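Local coordinates for FG41 Malonate Semialdehyde Decarboxylase (Coryneform bacterium, PDB 3MLC), which belongs to the tautomerase superfamily of enzymes and has the beta-alpha-beta fold of the MIF clan, with three chains in its assembly, at residues I3-T8 / Q40-H45; I67-T72 / A105-A110. All coordinates share one frame; numbering follows the deposited sequence.

Interaction 1: residues I3-T8 / Q40-H45; sequences IRIDLT and QILTAH
His45 NE2 donates to Asp6 OD1 over 2.7 Å, and the acceptor lies only 5° out of the imidazole plane. OD1 uses its anti lone pair, pointing away from OD2, and the carboxylate and ring are 21° from coplanar. Asp6 OD2 is 2.9 Å from water 1, which is also hydrogen-bonded to Ile41 O at 2.8 Å and Thr43 OG1 at 2.7 Å. Asp6 OD2 is further bound by Arg4 NH1 of the third subunit in an intersubunit salt bridge. Arg4 NH1 reaches Asp6 of the second subunit, while Ile41 CD1 lies over one face of the guanidinium, offset toward its rim. Beneath, the parallel strand pair of a beta-alpha-beta unit stays in register. Ile5 and Leu7 each donate and accept a backbone bond, for example Thr43 N to Ile5 O (2.8 Å, 172° at the hydrogen), and Ile41 O serves both Ile5 N (3.0 Å) and the water. The face bearing Ile5, Leu7 and Leu42 is largely apolar, apart from Gln40, whose NE2 is hydrogen-bonded to Ala20 O in helix 14-31. Leu42 CD2 meets Ile5 CG2 at 3.8 Å and Leu7 CD2 at 3.5 Å, with Leu7 also touching that helix. With both Asp6 oxygens occupied, the carboxylate is fixed against rotation about CB-CG, and its buried charge is probably stabilised by Arg4 of the third subunit, consistent with a link between this strand pair and the trimer interface.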
loop_
_atom_site.group_PDB
_atom_site.type_symbol
_atom_site.label_atom_id
_atom_site.label_comp_id
_atom_site.label_asym_id
_atom_site.label_seq_id
_atom_site.Cartn_x
_atom_site.Cartn_y
_atom_site.Cartn_z
ATOM N N ILE A 3 -6.827 -4.217 5.168
ATOM C CA ILE A 3 -7.416 -4.186 3.840
ATOM C C ILE A 3 -7.467 -2.767 3.308
ATOM O O ILE A 3 -8.000 -1.867 3.957
ATOM C CB ILE A 3 -8.872 -4.816 3.779
ATOM C CG1 ILE A 3 -8.987 -6.100 4.610
ATOM C CG2 ILE A 3 -9.335 -5.043 2.339
ATOM C CD1 ILE A 3 -7.907 -7.143 4.330
ATOM N N ARG A 4 -6.916 -2.583 2.109
ATOM C CA ARG A 4 -7.045 -1.327 1.413
ATOM C C ARG A 4 -8.004 -1.534 0.268
ATOM O O ARG A 4 -7.750 -2.326 -0.646
ATOM C CB ARG A 4 -5.673 -0.821 0.922
ATOM C CG ARG A 4 -4.775 -0.379 2.047
ATOM C CD ARG A 4 -3.341 -0.176 1.598
ATOM N NE ARG A 4 -2.473 0.085 2.749
ATOM C CZ ARG A 4 -2.153 1.302 3.210
ATOM N NH1 ARG A 4 -2.633 2.380 2.597
ATOM N NH2 ARG A 4 -1.355 1.438 4.294
ATOM N N ILE A 5 -9.135 -0.846 0.333
ATOM C CA ILE A 5 -10.128 -0.943 -0.722
ATOM C C ILE A 5 -10.067 0.359 -1.488
ATOM O O ILE A 5 -10.398 1.422 -0.956
ATOM C CB ILE A 5 -11.570 -1.162 -0.161
ATOM C CG1 ILE A 5 -11.656 -2.500 0.593
ATOM C CG2 ILE A 5 -12.615 -1.078 -1.294
ATOM C CD1 ILE A 5 -12.578 -2.491 1.808
ATOM N N ASP A 6 -9.656 0.291 -2.743
ATOM C CA ASP A 6 -9.637 1.489 -3.558
ATOM C C ASP A 6 -10.687 1.386 -4.637
ATOM O O ASP A 6 -10.704 0.431 -5.408
ATOM C CB ASP A 6 -8.253 1.736 -4.153
ATOM C CG ASP A 6 -7.269 2.253 -3.132
ATOM O OD1 ASP A 6 -6.931 3.461 -3.169
ATOM O OD2 ASP A 6 -6.807 1.445 -2.311
ATOM N N LEU A 7 -11.581 2.366 -4.672
ATOM C CA LEU A 7 -12.718 2.345 -5.575
ATOM C C LEU A 7 -12.963 3.729 -6.176
ATOM O O LEU A 7 -12.221 4.679 -5.910
ATOM C CB LEU A 7 -13.975 1.765 -4.884
ATOM C CG LEU A 7 -14.569 2.341 -3.591
ATOM C CD1 LEU A 7 -15.814 1.576 -3.242
ATOM C CD2 LEU A 7 -13.613 2.251 -2.436
ATOM N N THR A 8 -13.983 3.834 -7.018
ATOM C CA THR A 8 -14.258 5.090 -7.719
ATOM C C THR A 8 -15.366 5.878 -7.007
ATOM O O THR A 8 -16.141 5.300 -6.247
ATOM C CB THR A 8 -14.561 4.857 -9.215
ATOM O OG1 THR A 8 -15.723 4.050 -9.335
ATOM C CG2 THR A 8 -13.396 4.158 -9.923
ATOM N N GLN A 40 -9.588 -1.582 7.830
ATOM C CA GLN A 40 -9.852 -1.268 6.442
ATOM C C GLN A 40 -9.666 0.210 6.169
ATOM O O GLN A 40 -10.053 1.049 6.967
ATOM C CB GLN A 40 -11.297 -1.672 6.044
ATOM C CG GLN A 40 -11.686 -3.124 6.418
ATOM C CD GLN A 40 -13.012 -3.581 5.835
ATOM O OE1 GLN A 40 -13.949 -2.794 5.683
ATOM N NE2 GLN A 40 -13.099 -4.866 5.512
ATOM N N ILE A 41 -9.062 0.521 5.024
ATOM C CA ILE A 41 -8.941 1.898 4.561
ATOM C C ILE A 41 -9.642 1.989 3.209
ATOM O O ILE A 41 -9.146 1.468 2.213
ATOM C CB ILE A 41 -7.438 2.381 4.460
ATOM C CG1 ILE A 41 -6.742 2.322 5.836
ATOM C CG2 ILE A 41 -7.372 3.792 3.890
ATOM C CD1 ILE A 41 -5.187 2.334 5.817
ATOM N N LEU A 42 -10.775 2.688 3.183
ATOM C CA LEU A 42 -11.536 2.915 1.960
ATOM C C LEU A 42 -11.083 4.171 1.266
ATOM O O LEU A 42 -11.177 5.255 1.845
ATOM C CB LEU A 42 -13.007 3.083 2.298
ATOM C CG LEU A 42 -13.868 1.838 2.327
ATOM C CD1 LEU A 42 -15.072 2.057 3.267
ATOM C CD2 LEU A 42 -14.326 1.518 0.914
ATOM N N THR A 43 -10.591 4.055 0.030
ATOM C CA THR A 43 -10.227 5.265 -0.725
ATOM C C THR A 43 -10.961 5.351 -2.059
ATOM O O THR A 43 -11.023 4.374 -2.812
ATOM C CB THR A 43 -8.710 5.403 -0.903
ATOM O OG1 THR A 43 -8.056 5.076 0.335
ATOM C CG2 THR A 43 -8.354 6.826 -1.302
ATOM N N ALA A 44 -11.530 6.525 -2.329
ATOM C CA ALA A 44 -12.340 6.756 -3.520
ATOM C C ALA A 44 -11.631 7.760 -4.417
ATOM O O ALA A 44 -11.124 8.764 -3.940
ATOM C CB ALA A 44 -13.706 7.269 -3.120
ATOM N N HIS A 45 -11.551 7.459 -5.712
ATOM C CA HIS A 45 -10.785 8.283 -6.631
ATOM C C HIS A 45 -11.728 8.707 -7.754
ATOM O O HIS A 45 -12.791 8.109 -7.939
ATOM C CB HIS A 45 -9.598 7.499 -7.217
ATOM C CG HIS A 45 -8.765 6.780 -6.197
ATOM N ND1 HIS A 45 -7.579 7.286 -5.708
ATOM C CD2 HIS A 45 -8.942 5.584 -5.586
ATOM C CE1 HIS A 45 -7.075 6.445 -4.820
ATOM N NE2 HIS A 45 -7.877 5.398 -4.735
HETATM O O HOH W 1 -7.334 2.483 0.296
#

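Interaction 2: residues I67-T72 / A105-A110; sequences IIHVFT and AITENA. With PR6 (3-chloro-3-oxopropanoic acid), chain F.
Thr72 and Thr107 have the most surface buried here, and they meet through Thr72 N and Thr107 O, hydrogen-bonded at 3.2 Å. The amide of Thr107 is bound in turn by Val70 O. Thr72 O accepts from Asn109 N, also at 3.2 Å, but with the donor 42° out of the carbonyl plane, so this last rung is not directed at a lone pair. The Thr72 side chain divides its roles: OG1, anti to the backbone N (chi1 -151°), donates to OAM of 3-chloro-3-oxopropanoic acid at 2.9 Å, whereas CG2 packs on Ile106 CG2 at 4.0 Å. Gln73 N and Tyr123 OH also bind the ligand. The strands run parallel, as the two strands of a beta-alpha-beta unit whose helix 78-92 packs on Ile68 and Ile106. On the opposite face of the sheet from Ile106, Thr107 OG1 stands 3.8 Å from Phe71 CD1; the placement of Thr107 CG2 is doubtful. Ala105, third in buried surface, is gripped through its backbone: its N donates to Ile68 O at 3.0 Å, and its O receives Val70 N at 2.7 Å and a nearly straight 176°. Ala105 also pairs antiparallel with a strand of the third subunit, carrying the sheet across the interface.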
loop_
_atom_site.group_PDB
_atom_site.type_symbol
_atom_site.label_atom_id
_atom_site.label_comp_id
_atom_site.label_asym_id
_atom_site.label_seq_id
_atom_site.Cartn_x
_atom_site.Cartn_y
_atom_site.Cartn_z
ATOM N N ILE A 67 -10.694 -2.181 -6.298
ATOM C CA ILE A 67 -9.435 -2.870 -6.074
ATOM C C ILE A 67 -9.283 -3.126 -4.591
ATOM O O ILE A 67 -9.400 -2.206 -3.781
ATOM C CB ILE A 67 -8.194 -2.083 -6.641
ATOM C CG1 ILE A 67 -8.368 -1.821 -8.145
ATOM C CG2 ILE A 67 -6.893 -2.843 -6.361
ATOM C CD1 ILE A 67 -7.132 -1.282 -8.826
ATOM N N ILE A 68 -8.997 -4.383 -4.252
ATOM C CA ILE A 68 -8.965 -4.851 -2.879
ATOM C C ILE A 68 -7.600 -5.479 -2.634
ATOM O O ILE A 68 -7.242 -6.438 -3.272
ATOM C CB ILE A 68 -10.115 -5.875 -2.608
ATOM C CG1 ILE A 68 -11.485 -5.212 -2.757
ATOM C CG2 ILE A 68 -9.974 -6.535 -1.235
ATOM C CD1 ILE A 68 -12.610 -6.165 -3.175
ATOM N N HIS A 69 -6.829 -4.916 -1.716
ATOM C CA HIS A 69 -5.460 -5.370 -1.493
ATOM C C HIS A 69 -5.403 -5.806 -0.052
ATOM O O HIS A 69 -5.572 -4.994 0.842
ATOM C CB HIS A 69 -4.505 -4.200 -1.726
ATOM C CG HIS A 69 -3.062 -4.570 -1.863
ATOM N ND1 HIS A 69 -2.544 -5.803 -1.502
ATOM C CD2 HIS A 69 -2.007 -3.824 -2.264
ATOM C CE1 HIS A 69 -1.241 -5.805 -1.710
ATOM N NE2 HIS A 69 -0.891 -4.618 -2.173
ATOM N N VAL A 70 -5.171 -7.096 0.154
ATOM C CA VAL A 70 -5.169 -7.705 1.472
ATOM C C VAL A 70 -3.731 -7.840 1.988
ATOM O O VAL A 70 -2.916 -8.545 1.394
ATOM C CB VAL A 70 -5.850 -9.139 1.418
ATOM C CG1 VAL A 70 -5.890 -9.817 2.801
ATOM C CG2 VAL A 70 -7.239 -9.060 0.826
ATOM N N PHE A 71 -3.422 -7.168 3.093
ATOM C CA PHE A 71 -2.147 -7.374 3.780
ATOM C C PHE A 71 -2.350 -8.284 4.994
ATOM O O PHE A 71 -3.079 -7.944 5.945
ATOM C CB PHE A 71 -1.505 -6.049 4.193
ATOM C CG PHE A 71 -1.233 -5.117 3.043
ATOM C CD1 PHE A 71 0.008 -5.120 2.405
ATOM C CD2 PHE A 71 -2.206 -4.234 2.608
ATOM C CE1 PHE A 71 0.279 -4.246 1.358
ATOM C CE2 PHE A 71 -1.945 -3.348 1.547
ATOM C CZ PHE A 71 -0.701 -3.350 0.933
ATOM N N THR A 72 -1.699 -9.430 4.987
ATOM C CA THR A 72 -2.000 -10.477 5.941
ATOM C C THR A 72 -0.846 -11.384 6.271
ATOM O O THR A 72 0.019 -11.560 5.486
ATOM C CB THR A 72 -3.237 -11.239 5.552
ATOM O OG1 THR A 72 -3.876 -11.746 6.714
ATOM C CG2 THR A 72 -2.908 -12.319 4.654
ATOM N N ALA A 105 -5.618 -8.625 -4.592
ATOM C CA ALA A 105 -4.252 -9.056 -4.371
ATOM C C ALA A 105 -3.968 -9.265 -2.879
ATOM O O ALA A 105 -4.577 -8.637 -1.998
ATOM C CB ALA A 105 -3.277 -8.039 -4.963
ATOM N N ILE A 106 -3.041 -10.168 -2.601
ATOM C CA ILE A 106 -2.593 -10.397 -1.249
ATOM C C ILE A 106 -1.092 -10.188 -1.187
ATOM O O ILE A 106 -0.348 -10.618 -2.081
ATOM C CB ILE A 106 -2.911 -11.840 -0.775
ATOM C CG1 ILE A 106 -4.410 -12.147 -0.931
ATOM C CG2 ILE A 106 -2.380 -12.069 0.690
ATOM C CD1 ILE A 106 -4.755 -13.624 -0.973
ATOM N N THR A 107 -0.659 -9.508 -0.159
ATOM C CA THR A 107 0.714 -9.428 0.169
ATOM C C THR A 107 0.954 -9.684 1.628
ATOM O O THR A 107 0.182 -9.316 2.454
ATOM C CB THR A 107 1.415 -8.172 -0.413
ATOM O OG1 THR A 107 2.223 -7.527 0.551
ATOM C CG2 THR A 107 0.506 -7.241 -1.013
ATOM N N GLU A 108 2.035 -10.366 1.926
ATOM C CA GLU A 108 2.153 -11.118 3.135
ATOM C C GLU A 108 3.260 -10.627 4.034
ATOM O O GLU A 108 4.215 -10.137 3.574
ATOM C CB GLU A 108 2.353 -12.572 2.794
ATOM C CG GLU A 108 1.100 -13.318 2.573
ATOM C CD GLU A 108 1.375 -14.727 2.229
ATOM O OE1 GLU A 108 0.476 -15.532 2.229
ATOM O OE2 GLU A 108 2.521 -15.026 1.965
ATOM N N ASN A 109 3.067 -10.728 5.333
ATOM C CA ASN A 109 4.112 -10.620 6.330
ATOM C C ASN A 109 3.957 -11.669 7.414
ATOM O O ASN A 109 3.347 -12.648 7.185
ATOM C CB ASN A 109 4.093 -9.247 6.941
ATOM C CG ASN A 109 2.771 -8.905 7.554
ATOM O OD1 ASN A 109 1.926 -9.733 7.735
ATOM N ND2 ASN A 109 2.602 -7.678 7.874
ATOM N N ALA A 110 4.476 -11.412 8.603
ATOM C CA ALA A 110 4.468 -12.350 9.714
ATOM C C ALA A 110 3.692 -11.833 10.940
ATOM O O ALA A 110 3.413 -10.668 10.991
ATOM C CB ALA A 110 5.872 -12.657 10.087
HETATM C CAH PR6 F . -4.923 -9.213 10.488
HETATM O OAI PR6 F . -5.400 -9.703 11.468
HETATM C CAJ PR6 F . -3.455 -8.924 10.442
HETATM C CAK PR6 F . -2.778 -10.286 10.339
HETATM O OAL PR6 F . -2.327 -10.749 11.356
HETATM O OAM PR6 F . -2.839 -10.874 9.279
#

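Overall arrangement
From the N terminus, strand 2-8 leads through helix 14-31 to strand 39-45, where interaction 1 closes a first loop of 31 residues. The chain then proceeds to strand 66-73, and helix 78-92 carries it to strand 102-109, where interaction 2 closes a second loop of 32 residues. The two loops follow in series, neither nesting nor crossing. They join edge to edge through the antiparallel strands 2-8 and 66-73 at the middle of the sheet: Asp6 N lies 2.7 Å from Ile67 O, a probable hydrogen bond, and Arg4 CD packs 3.5 Å from Phe71 CE2. Two beta-alpha-beta units thus form one four-stranded mixed sheet, whose outer strands 39-45 and 102-109 both pair with neighbouring subunits.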